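Long-range contacts in L-threonine 3-dehydrogenase (Clostridioides difficile, PDB 7OL1), which probably oxidises the C3 hydroxyl of L-threonine, with NAD+ as hydride acceptor: residues 149-154 with 299-304; 230-235 with 261-266; 184-189 with 255-260; 140-145 with 153-158; 236-241 with 317-322. All blocks are in the same frame, centred on the assembly; numbering follows the deposited sequence.

Interaction 1 (149-154 with 299-304)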
# COMPACT_ATOMS: atom_id res chain seq x y z
N ASN A 149 11.04 6.99 17.80
CA ASN A 149 11.44 6.47 19.14
C ASN A 149 10.27 5.71 19.75
O ASN A 149 9.16 6.29 19.87
CB ASN A 149 11.96 7.61 20.02
CG ASN A 149 13.26 8.20 19.51
OD1 ASN A 149 13.28 9.28 18.93
ND2 ASN A 149 14.35 7.47 19.67
N MET A 150 10.48 4.44 20.11
CA MET A 150 9.38 3.49 20.44
C MET A 150 8.25 3.66 19.43
O MET A 150 7.11 4.06 19.83
CB MET A 150 8.86 3.71 21.86
CG MET A 150 9.71 2.99 22.86
SD MET A 150 9.36 1.22 22.94
CE MET A 150 11.06 0.71 23.16
N THR A 151 8.58 3.42 18.16
CA THR A 151 7.62 3.52 17.04
C THR A 151 6.50 2.54 17.34
O THR A 151 6.76 1.36 17.55
CB THR A 151 8.25 3.25 15.68
OG1 THR A 151 9.36 4.13 15.55
CG2 THR A 151 7.28 3.47 14.54
N PRO A 152 5.26 3.01 17.45
CA PRO A 152 4.13 2.11 17.67
C PRO A 152 3.96 1.05 16.59
O PRO A 152 4.50 1.21 15.53
CB PRO A 152 2.92 3.04 17.57
CG PRO A 152 3.49 4.40 17.92
CD PRO A 152 4.86 4.42 17.30
N GLN A 153 3.15 0.04 16.89
CA GLN A 153 2.72 -1.06 15.99
C GLN A 153 1.86 -0.46 14.88
O GLN A 153 2.18 -0.71 13.70
CB GLN A 153 2.00 -2.13 16.82
CG GLN A 153 1.36 -3.26 16.01
CD GLN A 153 2.35 -3.82 15.03
OE1 GLN A 153 3.43 -4.27 15.40
NE2 GLN A 153 2.01 -3.67 13.76
N ASP A 154 0.81 0.27 15.24
CA ASP A 154 -0.07 0.97 14.26
C ASP A 154 0.37 2.43 14.21
O ASP A 154 0.49 3.03 15.27
CB ASP A 154 -1.55 0.80 14.57
CG ASP A 154 -1.95 -0.65 14.78
OD1 ASP A 154 -1.51 -1.50 14.00
OD2 ASP A 154 -2.71 -0.91 15.73
N SER A 299 15.93 7.97 7.26
CA SER A 299 14.49 7.66 6.94
C SER A 299 13.86 6.94 8.14
O SER A 299 12.67 7.17 8.47
CB SER A 299 14.28 6.76 5.73
OG SER A 299 14.82 7.29 4.54
N TRP A 300 14.66 6.04 8.71
CA TRP A 300 14.17 4.90 9.51
C TRP A 300 14.16 5.25 10.99
O TRP A 300 15.14 5.76 11.51
CB TRP A 300 15.08 3.69 9.31
CG TRP A 300 15.02 2.99 7.99
CD1 TRP A 300 14.08 3.07 7.00
CD2 TRP A 300 15.98 2.02 7.56
NE1 TRP A 300 14.41 2.24 5.96
CE2 TRP A 300 15.56 1.57 6.29
CE3 TRP A 300 17.15 1.52 8.13
CZ2 TRP A 300 16.29 0.62 5.58
CZ3 TRP A 300 17.87 0.59 7.42
CH2 TRP A 300 17.44 0.15 6.17
N PRO A 301 13.10 4.84 11.71
CA PRO A 301 13.13 4.82 13.16
C PRO A 301 14.47 4.38 13.79
O PRO A 301 15.25 3.64 13.18
CB PRO A 301 12.04 3.81 13.52
CG PRO A 301 11.07 3.84 12.36
CD PRO A 301 11.85 4.32 11.15
N ASN A 302 14.68 4.86 15.02
CA ASN A 302 15.87 4.59 15.87
C ASN A 302 15.58 3.32 16.67
O ASN A 302 16.56 2.56 16.95
CB ASN A 302 16.18 5.75 16.81
CG ASN A 302 16.27 7.09 16.12
OD1 ASN A 302 16.90 7.22 15.07
ND2 ASN A 302 15.62 8.10 16.70
N SER A 303 14.31 3.11 17.03
CA SER A 303 13.87 1.96 17.87
C SER A 303 12.36 1.75 17.72
O SER A 303 11.63 2.75 17.62
CB SER A 303 14.26 2.16 19.32
OG SER A 303 13.38 3.08 19.95
N LEU A 304 11.90 0.50 17.71
CA LEU A 304 10.47 0.16 17.52
C LEU A 304 9.95 -0.40 18.83
O LEU A 304 10.78 -0.93 19.64
CB LEU A 304 10.24 -0.90 16.43
CG LEU A 304 10.94 -0.75 15.08
CD1 LEU A 304 11.04 -2.10 14.39
CD2 LEU A 304 10.20 0.24 14.18
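Ser303 meets the backbone at Met150 and Thr151 with two acceptors. Its OG takes the N-H of Met150 at 3.2 Å from Met150 N, nearly straight at 168°. With chi1 at 77°, OG of Ser303 is swung over its own backbone and meets that N-H. The next amide goes to the main chain: Thr151 N donates to Ser303 O at 3.2 Å. Thr151 and Leu304 thus form a single beta bridge, with CA atoms 4.4 Å apart, and Thr151 also bonds to the backbone of Asp305. The N-H of Leu304 has its own acceptor, OD2 of Asp232. Thr151 OG1 bonds to Pro147 O and rests against Pro301, 3.4 Å from Pro301 CB. Thr151 CB packs on Leu304 CD2 at 3.9 Å. The contact ties the loop after strand 132-138 to the loop after helix 291-299, which leads into helix 307-313. Two consecutive amides of one loop are thus both paid for by a single serine, one by its hydroxyl and one by its carbonyl, which implies that the grip depends on both the backbone and the side chain of Ser303.

Interaction 2 (230-235 with 261-266)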
# COMPACT_ATOMS: atom_id res chain seq x y z
N LYS A 230 21.49 5.76 15.32
CA LYS A 230 20.89 4.60 16.03
C LYS A 230 19.89 3.91 15.09
O LYS A 230 19.21 4.63 14.29
CB LYS A 230 20.28 5.05 17.36
CG LYS A 230 21.24 4.99 18.55
CD LYS A 230 20.63 5.39 19.89
CE LYS A 230 21.04 4.49 21.04
NZ LYS A 230 19.85 3.91 21.71
N MET A 231 19.82 2.57 15.18
CA MET A 231 19.01 1.68 14.29
C MET A 231 18.55 0.43 15.06
O MET A 231 19.31 -0.05 15.91
CB MET A 231 19.82 1.24 13.08
CG MET A 231 19.48 2.02 11.82
SD MET A 231 20.64 1.76 10.44
CE MET A 231 22.21 1.85 11.30
N ASP A 232 17.39 -0.13 14.74
CA ASP A 232 17.09 -1.48 15.29
C ASP A 232 17.95 -2.52 14.57
O ASP A 232 18.17 -2.39 13.34
CB ASP A 232 15.64 -1.90 15.17
CG ASP A 232 14.72 -1.07 16.02
OD1 ASP A 232 14.36 0.05 15.56
OD2 ASP A 232 14.35 -1.58 17.11
N MET A 233 18.36 -3.53 15.34
CA MET A 233 19.10 -4.72 14.88
C MET A 233 18.59 -5.93 15.65
O MET A 233 17.95 -5.76 16.72
CB MET A 233 20.59 -4.59 15.15
CG MET A 233 21.20 -3.41 14.48
SD MET A 233 21.51 -3.73 12.79
CE MET A 233 22.32 -2.19 12.35
N MET A 234 18.88 -7.11 15.09
CA MET A 234 18.55 -8.42 15.67
C MET A 234 19.58 -9.45 15.14
O MET A 234 20.02 -9.32 13.97
CB MET A 234 17.10 -8.77 15.32
CG MET A 234 16.60 -10.00 16.05
SD MET A 234 14.84 -10.41 15.85
CE MET A 234 14.10 -8.79 15.98
N TYR A 235 20.03 -10.37 15.99
CA TYR A 235 20.98 -11.44 15.59
C TYR A 235 20.18 -12.56 14.92
O TYR A 235 19.13 -12.99 15.50
CB TYR A 235 21.69 -12.04 16.81
CG TYR A 235 22.98 -12.79 16.56
CD1 TYR A 235 23.83 -12.45 15.53
CD2 TYR A 235 23.38 -13.81 17.42
CE1 TYR A 235 25.04 -13.09 15.33
CE2 TYR A 235 24.59 -14.47 17.23
CZ TYR A 235 25.42 -14.10 16.19
OH TYR A 235 26.63 -14.70 15.99
N ASN A 261 6.01 -5.36 14.56
CA ASN A 261 7.33 -4.83 14.96
C ASN A 261 8.03 -5.86 15.84
O ASN A 261 7.38 -6.41 16.79
CB ASN A 261 7.26 -3.59 15.82
CG ASN A 261 6.74 -2.37 15.12
OD1 ASN A 261 6.71 -2.33 13.89
ND2 ASN A 261 6.34 -1.39 15.91
N ILE A 262 9.30 -6.11 15.58
CA ILE A 262 10.13 -6.88 16.52
C ILE A 262 11.48 -6.20 16.54
O ILE A 262 11.81 -5.51 15.58
CB ILE A 262 10.24 -8.37 16.15
CG1 ILE A 262 10.85 -8.57 14.77
CG2 ILE A 262 8.92 -9.07 16.26
CD1 ILE A 262 11.26 -10.03 14.52
N THR A 263 12.20 -6.37 17.64
CA THR A 263 13.56 -5.82 17.80
C THR A 263 14.17 -6.43 19.06
O THR A 263 13.39 -7.01 19.89
CB THR A 263 13.55 -4.30 17.82
OG1 THR A 263 14.91 -3.88 17.71
CG2 THR A 263 12.88 -3.78 19.08
N ALA A 264 15.50 -6.38 19.12
CA ALA A 264 16.33 -6.93 20.20
C ALA A 264 17.24 -5.85 20.77
O ALA A 264 17.70 -6.02 21.91
CB ALA A 264 17.16 -8.07 19.65
N MET A 265 17.51 -4.80 19.99
CA MET A 265 18.53 -3.76 20.30
C MET A 265 18.41 -2.60 19.29
O MET A 265 17.87 -2.82 18.21
CB MET A 265 19.95 -4.36 20.34
CG MET A 265 20.41 -5.17 19.12
SD MET A 265 21.88 -6.30 19.38
CE MET A 265 21.11 -7.66 20.25
N SER A 266 18.77 -1.39 19.73
CA SER A 266 19.19 -0.21 18.92
C SER A 266 20.63 0.13 19.27
O SER A 266 20.99 -0.01 20.45
CB SER A 266 18.33 1.01 19.17
OG SER A 266 16.96 0.66 19.23
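Met233 and Met265 form an antiparallel hydrogen-bonded pair, and the neighbouring Asp232 and Ser266 form a non-hydrogen-bonded pair with CA atoms 4.4 Å apart. This short antiparallel pairing adds strand 265-266 to the mixed, Rossmann-type sheet of the family, in which strand 232-235 runs parallel to strand 184-194. Its main bond is Met233 N to Met265 O at 3.0 Å. Met233 O receives two weak bonds in return, from Met265 N and Ala264 N. Ser266 CA makes a C-H...O contact with Met231 O. Met233 CB packs on Met265 CG at 4.0 Å. On the face of Asp232 and Ser266, Thr263 OG1 donates to Asp232 OD2, although the modelled distance is too short to be trusted. Ser266 OG turns to Asn302 O, in a loop beyond the sheet. Met234 meets Ile262 further along the strand. Its CG is anti to the backbone N (chi1 -171°), and a bend at chi3 brings the methyl back over Ile262. The two side chains cross at about a right angle, with Met234 CE 3.4 Å from Ile262 CD1.

Interaction 3 (184-189 with 255-260)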
# COMPACT_ATOMS: atom_id res chain seq x y z
N ASP A 184 -4.77 -17.79 6.82
CA ASP A 184 -3.89 -17.57 8.00
C ASP A 184 -2.63 -16.86 7.49
O ASP A 184 -1.55 -17.50 7.45
CB ASP A 184 -3.67 -18.83 8.87
CG ASP A 184 -2.79 -18.59 10.10
OD1 ASP A 184 -2.88 -17.48 10.69
OD2 ASP A 184 -1.92 -19.47 10.42
N THR A 185 -2.73 -15.55 7.28
CA THR A 185 -1.56 -14.67 7.02
C THR A 185 -1.00 -14.03 8.31
O THR A 185 -1.78 -13.66 9.24
CB THR A 185 -1.95 -13.63 5.97
OG1 THR A 185 -2.75 -12.60 6.56
CG2 THR A 185 -2.68 -14.28 4.82
N ARG A 186 0.33 -13.90 8.36
CA ARG A 186 1.09 -13.35 9.50
C ARG A 186 2.48 -12.89 9.05
O ARG A 186 3.00 -13.47 8.08
CB ARG A 186 1.35 -14.44 10.55
CG ARG A 186 0.08 -15.05 11.13
CD ARG A 186 0.46 -16.13 12.11
NE ARG A 186 -0.71 -16.93 12.42
CZ ARG A 186 -0.86 -17.67 13.53
NH1 ARG A 186 0.10 -17.75 14.45
NH2 ARG A 186 -1.98 -18.34 13.70
N GLY A 187 3.10 -11.97 9.78
CA GLY A 187 4.46 -11.53 9.41
C GLY A 187 5.11 -10.65 10.45
O GLY A 187 4.45 -10.23 11.38
N VAL A 188 6.38 -10.34 10.24
CA VAL A 188 7.14 -9.48 11.17
C VAL A 188 7.83 -8.43 10.32
O VAL A 188 8.11 -8.71 9.17
CB VAL A 188 8.15 -10.31 11.98
CG1 VAL A 188 7.44 -11.35 12.84
CG2 VAL A 188 9.20 -10.94 11.09
N ARG A 189 8.04 -7.25 10.90
CA ARG A 189 8.91 -6.20 10.34
C ARG A 189 10.30 -6.43 10.93
O ARG A 189 10.56 -6.03 12.06
CB ARG A 189 8.36 -4.81 10.65
CG ARG A 189 6.87 -4.65 10.39
CD ARG A 189 6.50 -3.17 10.41
NE ARG A 189 5.11 -2.95 10.06
CZ ARG A 189 4.14 -2.60 10.89
NH1 ARG A 189 4.38 -2.40 12.18
NH2 ARG A 189 2.93 -2.42 10.41
N ILE A 255 -4.13 -9.79 17.46
CA ILE A 255 -4.99 -8.63 17.14
C ILE A 255 -4.51 -8.07 15.80
O ILE A 255 -5.36 -7.81 14.94
CB ILE A 255 -4.98 -7.59 18.29
CG1 ILE A 255 -5.76 -8.13 19.50
CG2 ILE A 255 -5.50 -6.24 17.80
CD1 ILE A 255 -5.01 -8.03 20.82
N HIS A 256 -3.21 -7.86 15.71
CA HIS A 256 -2.43 -7.61 14.47
C HIS A 256 -1.98 -8.92 13.81
O HIS A 256 -1.96 -9.99 14.47
CB HIS A 256 -1.21 -6.75 14.82
CG HIS A 256 -1.56 -5.53 15.60
ND1 HIS A 256 -1.60 -5.53 16.97
CD2 HIS A 256 -1.91 -4.29 15.21
CE1 HIS A 256 -1.93 -4.33 17.39
NE2 HIS A 256 -2.14 -3.55 16.33
N ARG A 257 -1.62 -8.86 12.54
CA ARG A 257 -1.19 -10.04 11.75
C ARG A 257 -0.04 -9.61 10.84
O ARG A 257 1.08 -10.15 11.01
CB ARG A 257 -2.39 -10.65 11.02
CG ARG A 257 -3.12 -11.73 11.82
CD ARG A 257 -4.37 -12.31 11.17
NE ARG A 257 -4.19 -13.75 11.13
CZ ARG A 257 -4.84 -14.59 11.89
NH1 ARG A 257 -5.74 -14.14 12.74
NH2 ARG A 257 -4.60 -15.88 11.81
N ASN A 258 -0.26 -8.64 9.94
CA ASN A 258 0.77 -8.29 8.93
C ASN A 258 1.07 -6.81 9.05
O ASN A 258 0.25 -6.01 8.61
CB ASN A 258 0.32 -8.69 7.51
CG ASN A 258 0.11 -10.18 7.32
OD1 ASN A 258 1.08 -10.92 7.09
ND2 ASN A 258 -1.15 -10.62 7.39
N ALA A 259 2.19 -6.43 9.67
CA ALA A 259 3.16 -7.30 10.32
C ALA A 259 3.65 -6.68 11.63
O ALA A 259 3.69 -5.43 11.75
CB ALA A 259 4.35 -7.52 9.42
N PHE A 260 4.15 -7.52 12.53
CA PHE A 260 4.48 -7.16 13.93
C PHE A 260 5.85 -6.54 13.96
O PHE A 260 6.75 -7.20 13.47
CB PHE A 260 4.51 -8.40 14.82
CG PHE A 260 3.17 -8.94 15.22
CD1 PHE A 260 2.54 -8.47 16.36
CD2 PHE A 260 2.57 -9.98 14.54
CE1 PHE A 260 1.32 -8.99 16.78
CE2 PHE A 260 1.34 -10.49 14.95
CZ PHE A 260 0.71 -9.99 16.06
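A parallel beta bridge between Val188 and Phe260 joins strand 184-194 of the Rossmann-type sheet to the short strand 260-261. Gly187 O accepts from Phe260 N at 3.0 Å, and Arg189 N donates to Phe260 O at 2.9 Å. Before the bridge the chain is irregular, with a cis peptide modelled between Asn258 and Ala259. There Gly187 N still reaches Arg257 O at 3.0 Å. The Arg257 guanidinium uses its edge twice. Its NE donates to Thr185 O at 3.1 Å, in the carbonyl plane, and its NH2 forms a salt bridge to Asp184 OD1 at 2.6 Å. That oxygen also takes NE and NH2 of Arg186, so two arginines converge on it, while Arg186 NH1 bonds to Leu246 O. The two guanidinium planes stand 83° apart, and the shared carboxylate would be expected to offset their charges. Asn258 ND2 donates to Thr185 OG1 at 2.7 Å. Ala259 O lies over one face of the Arg189 guanidinium, 3.0 Å from Arg189 CZ, while Arg189 NH2 forms a salt bridge to Glu171. Helix 162-181 packs on Thr185, Arg257 and Asn258, helix 307-313 on Phe260, and strand 132-138 pairs with strand 184-194.

Interaction 4 (140-145 with 153-158)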
# COMPACT_ATOMS: atom_id res chain seq x y z
N ALA A 140 11.56 -0.75 6.61
CA ALA A 140 11.51 0.04 5.35
C ALA A 140 10.07 0.46 5.04
O ALA A 140 9.87 1.44 4.28
CB ALA A 140 12.16 -0.72 4.23
N ALA A 141 9.10 -0.19 5.69
CA ALA A 141 7.65 0.11 5.58
C ALA A 141 7.26 1.34 6.39
O ALA A 141 6.05 1.49 6.60
CB ALA A 141 6.86 -1.07 6.07
N PHE A 142 8.23 2.09 6.93
CA PHE A 142 8.05 3.35 7.71
C PHE A 142 8.71 4.54 6.98
O PHE A 142 9.84 4.37 6.42
CB PHE A 142 8.61 3.15 9.12
CG PHE A 142 7.84 2.22 10.03
CD1 PHE A 142 6.50 2.43 10.29
CD2 PHE A 142 8.46 1.17 10.69
CE1 PHE A 142 5.80 1.57 11.13
CE2 PHE A 142 7.77 0.31 11.52
CZ PHE A 142 6.43 0.51 11.73
N GLY A 143 8.05 5.72 7.01
CA GLY A 143 8.47 6.99 6.38
C GLY A 143 9.31 7.92 7.26
O GLY A 143 9.78 7.48 8.34
N GLU A 144 9.52 9.17 6.82
CA GLU A 144 10.42 10.16 7.47
C GLU A 144 9.73 10.70 8.71
O GLU A 144 10.44 10.94 9.69
CB GLU A 144 10.80 11.33 6.56
CG GLU A 144 12.25 11.26 6.09
CD GLU A 144 12.49 11.72 4.66
OE1 GLU A 144 11.93 12.76 4.27
OE2 GLU A 144 13.22 11.01 3.91
N ASN A 145 8.40 10.83 8.64
CA ASN A 145 7.47 11.30 9.70
C ASN A 145 6.90 10.14 10.51
O ASN A 145 6.01 10.35 11.35
CB ASN A 145 6.22 11.98 9.15
CG ASN A 145 6.48 12.83 7.93
OD1 ASN A 145 7.48 13.55 7.88
ND2 ASN A 145 5.59 12.72 6.96
N GLN A 153 3.15 0.04 16.89
CA GLN A 153 2.72 -1.06 15.99
C GLN A 153 1.86 -0.46 14.88
O GLN A 153 2.18 -0.71 13.70
CB GLN A 153 2.00 -2.13 16.82
CG GLN A 153 1.36 -3.26 16.01
CD GLN A 153 2.35 -3.82 15.03
OE1 GLN A 153 3.43 -4.27 15.40
NE2 GLN A 153 2.01 -3.67 13.76
N ASP A 154 0.81 0.27 15.24
CA ASP A 154 -0.07 0.97 14.26
C ASP A 154 0.37 2.43 14.21
O ASP A 154 0.49 3.03 15.27
CB ASP A 154 -1.55 0.80 14.57
CG ASP A 154 -1.95 -0.65 14.78
OD1 ASP A 154 -1.51 -1.50 14.00
OD2 ASP A 154 -2.71 -0.91 15.73
N THR A 155 0.69 2.96 13.03
CA THR A 155 1.21 4.34 12.88
C THR A 155 1.29 4.68 11.39
O THR A 155 0.72 3.99 10.60
CB THR A 155 2.54 4.53 13.63
OG1 THR A 155 2.98 5.89 13.49
CG2 THR A 155 3.63 3.59 13.17
N LEU A 156 1.97 5.77 11.09
CA LEU A 156 2.03 6.40 9.77
C LEU A 156 3.07 5.60 8.99
O LEU A 156 4.20 5.43 9.52
CB LEU A 156 2.39 7.87 10.02
CG LEU A 156 2.36 8.80 8.82
CD1 LEU A 156 1.50 10.01 9.12
CD2 LEU A 156 3.77 9.22 8.40
N GLN A 157 2.65 5.08 7.82
CA GLN A 157 3.45 4.27 6.85
C GLN A 157 3.35 4.93 5.47
O GLN A 157 2.37 4.61 4.68
CB GLN A 157 2.93 2.83 6.83
CG GLN A 157 3.19 2.07 8.13
CD GLN A 157 2.56 0.70 8.15
OE1 GLN A 157 1.33 0.55 8.25
NE2 GLN A 157 3.40 -0.32 8.11
N ARG A 158 4.29 5.85 5.23
CA ARG A 158 4.47 6.54 3.92
C ARG A 158 5.94 6.54 3.52
O ARG A 158 6.57 7.60 3.47
CB ARG A 158 3.96 7.98 3.98
CG ARG A 158 2.55 8.13 4.53
CD ARG A 158 1.43 7.82 3.56
NE ARG A 158 1.65 8.46 2.27
CZ ARG A 158 0.69 8.67 1.38
NH1 ARG A 158 -0.56 8.31 1.66
NH2 ARG A 158 0.98 9.25 0.24
O HOH W 1 9.51 9.20 3.70
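Gln157 lies along the carbonyl of Ala141 for most of its length. Its CB is 3.4 Å from Ala141 O and its CG 3.3 Å. The same CG is 4.0 Å from Phe142 CD1. With chi2 at 174° the chain runs on extended, and CD stays 3.9 Å from Ala141 O. At the tip, NE2 passes 4.1 Å from Ala141 CB and donates to Glu171 of helix 162-181. OE1 accepts from Arg158 NH1 of the second subunit. The Gln157 amide and the Phe142 ring are inclined 38° to each other. Both segments belong to one long loop of the Rossmann-type fold, between strand 132-138 and helix 162-181, and the two parts of the loop cross at nearly a right angle next to the dimer interface. The Phe142 ring meets Leu156 O at its edge, near the ring plane. Thr155 CG2 lies 3.6 Å from Phe142 CE1, and these side chains cross at about a right angle. Further out, Leu156 CD2 packs on Asn145 CB at 3.8 Å. Gly143 CA approaches Arg158 O in a C-H...O contact, and a water links Glu144 N to Arg158 O through two weak bonds. The Arg158 guanidinium points into the partner, forming salt bridges with Glu171 and Asp175 of the second subunit.

Interaction 5 (236-241 with 317-322)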
# COMPACT_ATOMS: atom_id res chain seq x y z
N MET A 236 20.70 -13.08 13.82
CA MET A 236 19.91 -13.97 12.93
C MET A 236 19.16 -15.04 13.74
O MET A 236 17.98 -15.24 13.50
CB MET A 236 20.78 -14.61 11.85
CG MET A 236 19.95 -15.45 10.91
SD MET A 236 18.60 -14.55 10.09
CE MET A 236 19.55 -13.49 9.00
N PRO A 237 19.78 -15.74 14.73
CA PRO A 237 19.06 -16.79 15.46
C PRO A 237 17.79 -16.28 16.13
O PRO A 237 16.81 -17.02 16.08
CB PRO A 237 20.04 -17.33 16.52
CG PRO A 237 21.26 -16.43 16.42
CD PRO A 237 21.19 -15.67 15.11
N ASP A 238 17.81 -15.07 16.72
CA ASP A 238 16.61 -14.41 17.31
C ASP A 238 15.50 -14.30 16.24
O ASP A 238 14.35 -14.79 16.50
CB ASP A 238 16.96 -13.03 17.88
CG ASP A 238 17.76 -13.03 19.18
OD1 ASP A 238 17.51 -13.99 19.97
OD2 ASP A 238 18.62 -12.05 19.38
N ALA A 239 15.83 -13.73 15.07
CA ALA A 239 14.91 -13.49 13.94
C ALA A 239 14.31 -14.82 13.46
O ALA A 239 13.04 -14.90 13.25
CB ALA A 239 15.63 -12.77 12.83
N LEU A 240 15.16 -15.83 13.28
CA LEU A 240 14.68 -17.13 12.75
C LEU A 240 13.65 -17.66 13.75
O LEU A 240 12.54 -18.03 13.30
CB LEU A 240 15.84 -18.10 12.49
CG LEU A 240 16.87 -17.64 11.46
CD1 LEU A 240 17.97 -18.68 11.27
CD2 LEU A 240 16.23 -17.34 10.12
N GLN A 241 13.92 -17.57 15.06
CA GLN A 241 12.94 -18.06 16.07
C GLN A 241 11.61 -17.28 16.01
O GLN A 241 10.56 -17.98 16.11
CB GLN A 241 13.45 -18.04 17.50
CG GLN A 241 12.68 -19.04 18.36
CD GLN A 241 13.14 -20.45 18.07
OE1 GLN A 241 14.33 -20.73 18.13
NE2 GLN A 241 12.20 -21.34 17.77
N PHE A 317 13.54 -13.20 22.87
CA PHE A 317 14.85 -13.03 22.19
C PHE A 317 15.97 -13.18 23.22
O PHE A 317 15.71 -12.93 24.40
CB PHE A 317 14.88 -11.70 21.45
CG PHE A 317 15.13 -10.50 22.31
CD1 PHE A 317 16.43 -10.10 22.60
CD2 PHE A 317 14.07 -9.74 22.79
CE1 PHE A 317 16.66 -8.95 23.33
CE2 PHE A 317 14.31 -8.59 23.53
CZ PHE A 317 15.61 -8.19 23.78
N SER A 318 17.17 -13.56 22.77
CA SER A 318 18.27 -14.12 23.61
C SER A 318 19.53 -13.25 23.56
O SER A 318 20.24 -13.24 24.57
CB SER A 318 18.59 -15.54 23.22
OG SER A 318 17.47 -16.39 23.49
N TYR A 319 19.79 -12.54 22.46
CA TYR A 319 21.08 -11.84 22.22
C TYR A 319 20.88 -10.33 22.37
O TYR A 319 20.07 -9.77 21.65
CB TYR A 319 21.66 -12.24 20.86
CG TYR A 319 21.99 -13.70 20.76
CD1 TYR A 319 20.98 -14.65 20.76
CD2 TYR A 319 23.30 -14.15 20.68
CE1 TYR A 319 21.26 -16.01 20.68
CE2 TYR A 319 23.60 -15.51 20.58
CZ TYR A 319 22.57 -16.44 20.59
OH TYR A 319 22.81 -17.78 20.55
N ASP A 320 21.58 -9.75 23.35
CA ASP A 320 21.87 -8.29 23.48
C ASP A 320 23.18 -8.02 22.72
O ASP A 320 23.80 -9.01 22.26
CB ASP A 320 22.01 -7.88 24.94
CG ASP A 320 22.96 -8.76 25.74
OD1 ASP A 320 22.52 -9.87 26.14
OD2 ASP A 320 24.13 -8.36 25.92
N LEU A 321 23.60 -6.76 22.62
CA LEU A 321 24.80 -6.37 21.81
C LEU A 321 26.05 -7.12 22.30
O LEU A 321 26.92 -7.44 21.49
CB LEU A 321 24.98 -4.85 21.85
CG LEU A 321 26.30 -4.31 21.30
CD1 LEU A 321 26.53 -4.74 19.86
CD2 LEU A 321 26.36 -2.79 21.39
N ASP A 322 26.15 -7.40 23.59
CA ASP A 322 27.33 -8.13 24.13
C ASP A 322 27.25 -9.55 23.59
O ASP A 322 28.08 -9.86 22.72
CB ASP A 322 27.45 -8.03 25.65
CG ASP A 322 28.51 -7.03 26.07
OD1 ASP A 322 28.19 -5.83 26.15
OD2 ASP A 322 29.67 -7.46 26.23
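Asp238 holds its carboxylate against the backbone of Ser318 and Tyr319, one oxygen to each amide. Ser318 N donates to OD1 of Asp238 at 2.9 Å, coming from above the carboxylate plane, 36° out of it. Tyr319 N reaches OD2 of Asp238 at 3.3 Å in a weak bond. Chi1 of Asp238, -73°, keeps CG on the side of its backbone N and swings the carboxylate toward the loop. The Tyr319 ring stands at 68° to this carboxylate. Asp238 OD1 lies at the ring's edge, near its plane, 3.6 Å from Tyr319 CD1. OD2 of Asp238 sits 3.4 Å from Tyr319 CB. The same ring comes to Pro237, with CE1 of Tyr319 4.3 Å from CG of Pro237. This is the N-terminal turn of helix 236-248, which directly follows strand 232-235 of the Rossmann-type sheet. The facing loop leads into helix 321-334. Asp320 is that helix's N-cap residue, and its OD2 takes Asp322 N in a weak capping bond. Tyr319 also makes a cation-pi contact with Lys323 and meets the ring of Tyr235. Phe317 lays its CB 3.8 Å from Asp238 OD1, while its ring leads away from helix 236-248 and touches Ala264.

Interactions 1 and 4 lie with centres about 8 Å apart and share Gln153 and Asp154. Asp154 OD2 bonds to His256 NE2 of interaction 3 at 2.8 Å. Gln153 OE1 probably accepts from Asn261 N of interaction 2 at 2.9 Å. Interactions 2 and 3 reach neighbouring strands of one sheet and meet through a hydrogen bond from Arg189 NH1 to Asn261 OD1, 2.9 Å. Interactions 2 and 5 alternate along the chain, strand 232-235 running into helix 236-248; their centres are about 9 Å apart. Interaction 5 is about 24 Å from interaction 4, centre to centre. Interactions 3 and 4 both touch the second subunit. The enzyme was crystallised without its cofactor, so no bound ligand marks the active site.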